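Local coordinates for xyloglucan-specific endo-beta-1,4-glucanase BoGH9A (Bacteroides ovatus, PDB 6DHT), which hydrolyses internal beta-1,4-glucosidic linkages in the backbone of xyloglucan, releasing xyloglucan oligosaccharides, at residues A110-F115 with S198-N203; G130-M135 with D504-P509. All coordinates share one frame; numbering follows the deposited sequence.

Contact 1: A110-F115 with S198-N203; sequences AALKSF and SRQKIN. With EDO (1,2-ethanediol), chain G; EDO (1,2-ethanediol), chain H.
L112 and K113 of helix 105-117 pack against Q200, I202 and N203 in the chain that leaves helix 194-199, a buried helix-to-loop contact with a polar grip at its border. The apolar part is a crossing of L112 and I202 at about a right angle: the CD1 tip of I202 lies 3.8 Å from L112 CG and equally near its CD2 methyl. That methyl also meets the amide of Q200, its CD2 to Q200 OE1 distance being 3.4 Å, while Q200 NE2 is hydrogen-bonded to D109 OD1, one turn before L112 on helix 105-117. In the helical (alpha/alpha)6 barrel of family 9 glycosidases, residues 200-203 lie in the link between helix 194-199 and helix 213-226, and L112 is further covered by L214 and M218 of the latter. The backbone N of I202 is hydrogen-bonded to OD2 of D213, a calcium ligand, which ties this link to a metal site. With CG anti to the backbone N (chi1 -175°), K113 starts toward N203, and later bends bring NZ to two successive carbonyls. K113 NZ donates to N203 O at 2.9 Å, from above the carbonyl plane, and to I202 O at 3.0 Å, nearly in line with that C=O bond. It also donates to Y128 O and to O1 of an ethanediol (3.1 Å), probably from the crystallisation liquor; four acceptors for three N-H groups require a shared hydrogen.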
ATOM      1  N   ALA A 110       9.279   2.630   8.353  1.00 12.41           N
ATOM      2  CA  ALA A 110       9.649   1.269   7.925  1.00 13.16           C
ATOM      3  C   ALA A 110       8.911   0.808   6.655  1.00 11.97           C
ATOM      4  O   ALA A 110       9.482   0.166   5.780  1.00 12.38           O
ATOM      5  CB  ALA A 110       9.421   0.277   9.045  1.00 12.11           C
ATOM      6  N   ALA A 111       7.626   1.136   6.593  1.00 11.96           N
ATOM      7  CA  ALA A 111       6.805   0.804   5.440  1.00 10.95           C
ATOM      8  C   ALA A 111       7.358   1.433   4.163  1.00 12.30           C
ATOM      9  O   ALA A 111       7.376   0.806   3.093  1.00 12.74           O
ATOM     10  CB  ALA A 111       5.384   1.221   5.683  1.00 12.21           C
ATOM     11  N   LEU A 112       7.812   2.687   4.252  1.00 11.65           N
ATOM     12  CA  LEU A 112       8.428   3.334   3.113  1.00 11.75           C
ATOM     13  C   LEU A 112       9.804   2.760   2.810  1.00 11.53           C
ATOM     14  O   LEU A 112      10.149   2.560   1.627  1.00 12.73           O
ATOM     15  CB  LEU A 112       8.508   4.839   3.390  1.00 11.60           C
ATOM     16  CG  LEU A 112       9.098   5.682   2.269  1.00 11.95           C
ATOM     17  CD1 LEU A 112       8.366   5.512   0.945  1.00 12.25           C
ATOM     18  CD2 LEU A 112       9.075   7.140   2.690  1.00 13.07           C
ATOM     19  N   LYS A 113      10.574   2.473   3.843  1.00 10.84           N
ATOM     20  CA  LYS A 113      11.919   1.948   3.674  1.00 12.42           C
ATOM     21  C   LYS A 113      11.900   0.549   3.048  1.00 13.21           C
ATOM     22  O   LYS A 113      12.896   0.121   2.454  1.00 13.72           O
ATOM     23  CB  LYS A 113      12.626   1.949   5.029  1.00 12.55           C
ATOM     24  CG  LYS A 113      14.080   1.560   5.056  1.00 15.94           C
ATOM     25  CD  LYS A 113      14.971   2.425   4.190  1.00 19.59           C
ATOM     26  CE  LYS A 113      16.450   2.085   4.445  1.00 18.52           C
ATOM     27  NZ  LYS A 113      16.946   2.484   5.790  1.00 20.81           N
ATOM     28  N   SER A 114      10.782  -0.170   3.163  1.00 11.50           N
ATOM     29  CA  SER A 114      10.670  -1.481   2.529  0.58 12.14           C
ATOM     30  C   SER A 114      10.935  -1.399   1.029  1.00 13.64           C
ATOM     31  O   SER A 114      11.495  -2.342   0.438  1.00 13.03           O
ATOM     32  CB  SER A 114       9.280  -2.075   2.771  0.58 12.69           C
ATOM     33  OG  SER A 114       8.269  -1.450   1.984  0.58 13.65           O
ATOM     34  N   PHE A 115      10.537  -0.292   0.403  1.00 11.01           N
ATOM     35  CA  PHE A 115      10.728  -0.105  -1.022  1.00 12.77           C
ATOM     36  C   PHE A 115      12.218  -0.048  -1.381  1.00 14.67           C
ATOM     37  O   PHE A 115      12.640  -0.580  -2.422  1.00 13.48           O
ATOM     38  CB  PHE A 115      10.007   1.154  -1.500  1.00 12.50           C
ATOM     39  CG  PHE A 115       8.510   1.011  -1.499  1.00 10.76           C
ATOM     40  CD1 PHE A 115       7.767   1.249  -0.351  1.00 12.05           C
ATOM     41  CD2 PHE A 115       7.843   0.611  -2.660  1.00 12.43           C
ATOM     42  CE1 PHE A 115       6.381   1.061  -0.357  1.00 11.85           C
ATOM     43  CE2 PHE A 115       6.471   0.443  -2.661  1.00 12.60           C
ATOM     44  CZ  PHE A 115       5.750   0.655  -1.503  1.00 11.39           C
ATOM     45  N   SER A 198       8.404  16.242   4.013  1.00 17.41           N
ATOM     46  CA  SER A 198       9.628  17.017   3.869  1.00 19.37           C
ATOM     47  C   SER A 198      10.571  16.764   5.026  1.00 18.13           C
ATOM     48  O   SER A 198      11.778  16.678   4.836  1.00 21.06           O
ATOM     49  CB  SER A 198       9.302  18.508   3.771  1.00 20.72           C
ATOM     50  OG  SER A 198      10.498  19.258   3.638  1.00 30.05           O
ATOM     51  N   ARG A 199      10.007  16.594   6.218  1.00 19.20           N
ATOM     52  CA  ARG A 199      10.781  16.355   7.429  1.00 21.28           C
ATOM     53  C   ARG A 199      11.193  14.898   7.647  1.00 19.63           C
ATOM     54  O   ARG A 199      12.127  14.618   8.390  1.00 23.04           O
ATOM     55  CB  ARG A 199       9.990  16.815   8.647  1.00 21.51           C
ATOM     56  CG  ARG A 199       9.698  18.308   8.661  1.00 31.22           C
ATOM     57  CD  ARG A 199       9.007  18.683   9.948  1.00 46.74           C
ATOM     58  NE  ARG A 199       8.691  20.114   9.985  1.00 71.24           N
ATOM     59  CZ  ARG A 199       9.515  21.055  10.447  1.00 83.90           C
ATOM     60  NH1 ARG A 199      10.713  20.728  10.924  1.00 82.82           N
ATOM     61  NH2 ARG A 199       9.140  22.330  10.434  1.00 79.99           N
ATOM     62  N   GLN A 200      10.489  13.972   7.013  1.00 16.88           N
ATOM     63  CA  GLN A 200      10.753  12.548   7.212  1.00 16.38           C
ATOM     64  C   GLN A 200      12.107  12.164   6.656  1.00 16.28           C
ATOM     65  O   GLN A 200      12.385  12.441   5.506  1.00 22.12           O
ATOM     66  CB  GLN A 200       9.657  11.765   6.494  1.00 13.77           C
ATOM     67  CG  GLN A 200       9.737  10.245   6.636  1.00 14.03           C
ATOM     68  CD  GLN A 200       8.759   9.536   5.732  1.00 13.42           C
ATOM     69  OE1 GLN A 200       8.574   9.890   4.573  1.00 14.60           O
ATOM     70  NE2 GLN A 200       8.150   8.476   6.258  1.00 15.20           N
ATOM     71  N   LYS A 201      12.924  11.481   7.444  1.00 17.74           N
ATOM     72  CA  LYS A 201      14.187  10.964   6.937  1.00 21.02           C
ATOM     73  C   LYS A 201      14.328   9.495   7.306  1.00 19.26           C
ATOM     74  O   LYS A 201      14.229   9.115   8.465  1.00 21.24           O
ATOM     75  CB  LYS A 201      15.376  11.803   7.437  1.00 28.78           C
ATOM     76  CG  LYS A 201      15.389  13.264   6.912  1.00 27.83           C
ATOM     77  CD  LYS A 201      15.586  13.328   5.383  1.00 27.80           C
ATOM     78  CE  LYS A 201      15.550  14.760   4.843  1.00 39.85           C
ATOM     79  NZ  LYS A 201      14.397  15.555   5.361  1.00 39.36           N
ATOM     80  N   ILE A 202      14.539   8.670   6.291  1.00 17.47           N
ATOM     81  CA  ILE A 202      14.494   7.213   6.483  1.00 17.29           C
ATOM     82  C   ILE A 202      15.818   6.500   6.211  1.00 21.82           C
ATOM     83  O   ILE A 202      15.865   5.260   6.119  1.00 20.25           O
ATOM     84  CB  ILE A 202      13.387   6.567   5.619  1.00 19.79           C
ATOM     85  CG1 ILE A 202      13.597   6.865   4.131  1.00 19.64           C
ATOM     86  CG2 ILE A 202      12.013   7.067   6.060  1.00 18.71           C
ATOM     87  CD1 ILE A 202      12.723   6.043   3.217  1.00 20.56           C
ATOM     88  N   ASN A 203      16.893   7.270   6.126  1.00 19.50           N
ATOM     89  CA  ASN A 203      18.228   6.729   5.927  1.00 18.60           C
ATOM     90  C   ASN A 203      18.331   5.855   4.683  1.00 18.92           C
ATOM     91  O   ASN A 203      18.639   4.662   4.749  1.00 19.11           O
ATOM     92  CB  ASN A 203      18.720   5.989   7.175  1.00 19.64           C
ATOM     93  CG  ASN A 203      20.169   5.553   7.051  1.00 24.67           C
ATOM     94  OD1 ASN A 203      20.970   6.202   6.385  1.00 23.79           O
ATOM     95  ND2 ASN A 203      20.502   4.436   7.666  1.00 23.70           N
TER
HETATM   96  C1  EDO G 606      14.892   3.542   8.967  1.00 33.41           C
HETATM   97  O1  EDO G 606      15.656   2.382   8.591  1.00 36.01           O
HETATM   98  C2  EDO G 606      13.460   3.399   8.454  1.00 31.35           C
HETATM   99  O2  EDO G 606      12.800   2.267   9.060  1.00 21.12           O
HETATM  100  C1  EDO H 607      14.602  18.405   2.561  1.00 37.96           C
HETATM  101  O1  EDO H 607      15.360  17.454   1.807  1.00 46.55           O
HETATM  102  C2  EDO H 607      13.271  18.592   1.848  1.00 36.64           C
HETATM  103  O2  EDO H 607      12.588  17.339   1.873  1.00 38.42           O

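Contact 2: G130-M135 with D504-P509; sequences GQWHRM and DDIEDP. With MG (magnesium ion), chain X.
W132 lays its indole beside the loop 504-509 and, with I506 and Q131, supplies most of the surface buried here. Its NE1 donates to D508 O over 2.9 Å in a nearly straight bond (169°), with the carbonyl oxygen in the ring plane but the donor well above the carbonyl plane. The CG2 methyl of I506 approaches the same part of the indole obliquely, 3.6 Å from W132 NE1, the two side chains crossing at about a right angle. Q131 carries its CG 3.5 Å above the plane of the W132 ring, over its centre, and its amide runs on beside that methyl, Q131 OE1 lying 3.6 Å from I506 CG2. An alanine in place of W132 would probably leave D508 O without its indole donor and open a gap beside I506 CG2 and Q131 CG. Next to this contact the loop folds round a magnesium ion. D504 OD1 binds it at 2.1 Å and also accepts from the backbone N of I506, forming an Asx turn; water 1, itself on the metal, donates to D504 OD2 and to D508 O, which W132 also binds. D504 OD1, I506 O, S501 O and three waters give six oxygen ligands, as usual for a magnesium site.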
ATOM      1  N   GLY A 130      21.368  -1.821   7.176  1.00 19.83           N
ATOM      2  CA  GLY A 130      21.563  -2.593   8.397  1.00 21.66           C
ATOM      3  C   GLY A 130      22.015  -4.009   8.064  1.00 21.09           C
ATOM      4  O   GLY A 130      22.754  -4.226   7.097  1.00 23.08           O
ATOM      5  N   GLN A 131      21.565  -4.989   8.838  1.00 20.90           N
ATOM      6  CA  GLN A 131      22.050  -6.350   8.624  1.00 23.20           C
ATOM      7  C   GLN A 131      21.570  -6.963   7.306  1.00 21.91           C
ATOM      8  O   GLN A 131      22.138  -7.950   6.845  1.00 24.48           O
ATOM      9  CB  GLN A 131      21.676  -7.267   9.790  1.00 27.62           C
ATOM     10  CG  GLN A 131      20.203  -7.502   9.967  1.00 24.69           C
ATOM     11  CD  GLN A 131      19.913  -8.442  11.133  1.00 26.77           C
ATOM     12  OE1 GLN A 131      20.665  -9.375  11.392  1.00 29.45           O
ATOM     13  NE2 GLN A 131      18.836  -8.181  11.849  1.00 28.54           N
ATOM     14  N   TRP A 132      20.541  -6.376   6.689  1.00 19.76           N
ATOM     15  CA  TRP A 132      20.007  -6.917   5.430  1.00 18.44           C
ATOM     16  C   TRP A 132      20.643  -6.254   4.221  1.00 20.82           C
ATOM     17  O   TRP A 132      19.948  -5.760   3.330  1.00 24.44           O
ATOM     18  CB  TRP A 132      18.479  -6.763   5.369  1.00 19.39           C
ATOM     19  CG  TRP A 132      17.774  -7.361   6.571  1.00 18.77           C
ATOM     20  CD1 TRP A 132      17.376  -8.653   6.732  1.00 18.25           C
ATOM     21  CD2 TRP A 132      17.419  -6.679   7.770  1.00 17.44           C
ATOM     22  NE1 TRP A 132      16.793  -8.816   7.955  1.00 18.30           N
ATOM     23  CE2 TRP A 132      16.803  -7.612   8.614  1.00 18.62           C
ATOM     24  CE3 TRP A 132      17.562  -5.362   8.213  1.00 19.58           C
ATOM     25  CZ2 TRP A 132      16.338  -7.272   9.872  1.00 18.84           C
ATOM     26  CZ3 TRP A 132      17.100  -5.027   9.450  1.00 17.81           C
ATOM     27  CH2 TRP A 132      16.486  -5.965  10.267  1.00 18.29           C
ATOM     28  N   HIS A 133      21.972  -6.234   4.201  1.00 21.44           N
ATOM     29  CA  HIS A 133      22.713  -5.692   3.073  1.00 22.07           C
ATOM     30  C   HIS A 133      22.962  -6.779   2.054  1.00 21.64           C
ATOM     31  O   HIS A 133      23.042  -7.959   2.414  1.00 23.11           O
ATOM     32  CB  HIS A 133      24.037  -5.060   3.533  1.00 23.35           C
ATOM     33  CG  HIS A 133      24.903  -5.975   4.341  1.00 22.57           C
ATOM     34  ND1 HIS A 133      25.812  -6.838   3.768  1.00 31.22           N
ATOM     35  CD2 HIS A 133      25.001  -6.160   5.680  1.00 25.95           C
ATOM     36  CE1 HIS A 133      26.431  -7.517   4.717  1.00 29.57           C
ATOM     37  NE2 HIS A 133      25.960  -7.124   5.886  1.00 31.44           N
ATOM     38  N   ARG A 134      23.061  -6.384   0.790  1.00 20.36           N
ATOM     39  CA  ARG A 134      23.374  -7.320  -0.282  1.00 23.34           C
ATOM     40  C   ARG A 134      23.981  -6.631  -1.481  1.00 23.77           C
ATOM     41  O   ARG A 134      23.960  -5.410  -1.603  1.00 23.80           O
ATOM     42  CB  ARG A 134      22.128  -8.103  -0.701  1.00 24.34           C
ATOM     43  CG  ARG A 134      21.045  -7.281  -1.375  1.00 27.01           C
ATOM     44  CD  ARG A 134      19.775  -8.100  -1.664  1.00 22.66           C
ATOM     45  NE  ARG A 134      18.958  -7.389  -2.639  1.00 21.78           N
ATOM     46  CZ  ARG A 134      17.970  -6.541  -2.354  1.00 17.85           C
ATOM     47  NH1 ARG A 134      17.601  -6.334  -1.108  1.00 18.19           N
ATOM     48  NH2 ARG A 134      17.323  -5.937  -3.345  1.00 17.96           N
ATOM     49  N   MET A 135      24.528  -7.441  -2.373  1.00 30.46           N
ATOM     50  CA  MET A 135      25.120  -6.939  -3.598  1.00 33.43           C
ATOM     51  C   MET A 135      24.011  -6.551  -4.555  1.00 27.47           C
ATOM     52  O   MET A 135      22.860  -6.939  -4.368  1.00 26.76           O
ATOM     53  CB  MET A 135      25.980  -8.029  -4.244  1.00 37.17           C
ATOM     54  CG  MET A 135      27.051  -8.588  -3.319  1.00 45.59           C
ATOM     55  SD  MET A 135      28.369  -7.405  -2.986  1.00 61.63           S
ATOM     56  CE  MET A 135      29.404  -7.723  -4.415  1.00 53.71           C
ATOM     57  N   ASP A 504      18.320 -14.890   1.886  1.00 21.28           N
ATOM     58  CA  ASP A 504      19.483 -14.295   2.508  1.00 25.22           C
ATOM     59  C   ASP A 504      19.866 -15.257   3.604  1.00 28.56           C
ATOM     60  O   ASP A 504      19.233 -16.294   3.767  1.00 29.26           O
ATOM     61  CB  ASP A 504      19.239 -12.855   2.992  1.00 23.10           C
ATOM     62  CG  ASP A 504      18.172 -12.734   4.073  1.00 19.94           C
ATOM     63  OD1 ASP A 504      17.836 -13.713   4.770  1.00 19.50           O
ATOM     64  OD2 ASP A 504      17.675 -11.600   4.255  1.00 20.20           O
ATOM     65  N   ASP A 505      20.899 -14.936   4.346  1.00 32.63           N
ATOM     66  CA  ASP A 505      21.327 -15.850   5.382  1.00 31.68           C
ATOM     67  C   ASP A 505      21.110 -15.161   6.712  1.00 27.36           C
ATOM     68  O   ASP A 505      21.900 -15.291   7.628  1.00 26.18           O
ATOM     69  CB  ASP A 505      22.776 -16.263   5.128  1.00 36.52           C
ATOM     70  CG  ASP A 505      22.946 -16.959   3.771  1.00 42.65           C
ATOM     71  OD1 ASP A 505      22.247 -17.971   3.518  1.00 36.81           O
ATOM     72  OD2 ASP A 505      23.757 -16.478   2.947  1.00 45.54           O
ATOM     73  N   ILE A 506      19.992 -14.438   6.795  1.00 24.66           N
ATOM     74  CA  ILE A 506      19.623 -13.671   7.976  1.00 22.07           C
ATOM     75  C   ILE A 506      18.297 -14.196   8.509  1.00 18.80           C
ATOM     76  O   ILE A 506      17.328 -14.327   7.757  1.00 19.98           O
ATOM     77  CB  ILE A 506      19.520 -12.176   7.637  1.00 21.91           C
ATOM     78  CG1 ILE A 506      20.875 -11.684   7.125  1.00 26.57           C
ATOM     79  CG2 ILE A 506      19.082 -11.377   8.854  1.00 22.01           C
ATOM     80  CD1 ILE A 506      20.799 -10.470   6.295  1.00 30.71           C
ATOM     81  N   GLU A 507      18.269 -14.561   9.781  1.00 19.29           N
ATOM     82  CA  GLU A 507      17.088 -15.166  10.380  1.00 20.69           C
ATOM     83  C   GLU A 507      15.905 -14.186  10.349  1.00 20.57           C
ATOM     84  O   GLU A 507      14.827 -14.515   9.864  1.00 20.72           O
ATOM     85  CB  GLU A 507      17.381 -15.614  11.818  1.00 22.79           C
ATOM     86  CG  GLU A 507      16.164 -16.165  12.557  1.00 31.83           C
ATOM     87  CD  GLU A 507      16.488 -16.702  13.941  1.00 38.73           C
ATOM     88  OE1 GLU A 507      17.677 -16.936  14.237  1.00 42.60           O
ATOM     89  OE2 GLU A 507      15.543 -16.885  14.737  1.00 51.21           O
ATOM     90  N   ASP A 508      16.097 -12.984  10.864  1.00 19.47           N
ATOM     91  CA  ASP A 508      14.990 -12.044  10.898  1.00 18.72           C
ATOM     92  C   ASP A 508      14.650 -11.596   9.479  1.00 16.01           C
ATOM     93  O   ASP A 508      15.534 -11.345   8.658  1.00 15.41           O
ATOM     94  CB  ASP A 508      15.344 -10.835  11.749  1.00 20.76           C
ATOM     95  CG  ASP A 508      15.335 -11.140  13.220  1.00 29.32           C
ATOM     96  OD1 ASP A 508      14.704 -12.144  13.627  1.00 35.27           O
ATOM     97  OD2 ASP A 508      15.961 -10.362  13.958  1.00 37.83           O
ATOM     98  N   PRO A 509      13.343 -11.498   9.179  1.00 15.05           N
ATOM     99  CA  PRO A 509      12.962 -11.009   7.852  1.00 15.82           C
ATOM    100  C   PRO A 509      13.298  -9.527   7.646  1.00 13.91           C
ATOM    101  O   PRO A 509      13.475  -8.776   8.610  1.00 15.98           O
ATOM    102  CB  PRO A 509      11.445 -11.184   7.851  1.00 15.51           C
ATOM    103  CG  PRO A 509      11.054 -11.056   9.270  1.00 16.78           C
ATOM    104  CD  PRO A 509      12.164 -11.747  10.028  1.00 17.92           C
TER
HETATM  105 MG    MG X 623      16.244 -14.379   5.934  1.00 17.70          MG
HETATM  106  O   HOH W   1      15.802 -12.285   6.092  1.00 17.25           O
HETATM  107  O   HOH W   2      16.976 -16.285   5.626  1.00 20.44           O
HETATM  108  O   HOH W   3      14.606 -14.820   6.977  1.00 22.02           O

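How the contacts relate
The four segments alternate along the chain, 110-115, 130-135, 198-203, 504-509, and all belong to the family 9 catalytic domain. The contact centres are about 18 Å apart, their nearest atoms about 6 Å. Contact 1 lies among the barrel helices; contact 2 joins two surface loops. The short helix 126-129 connects them: Q127 O takes a bond from N203 of contact 1, and 130-135 follows directly. R134 leads back by a hydrogen bond to Y117 at the end of helix 105-117. The side chain of P509 in contact 2 is about 7 Å from that of D539, predicted to be catalytic, so the chain from 110 to 135 is fastened both among the barrel helices and to a metal-bound loop near the probable active site.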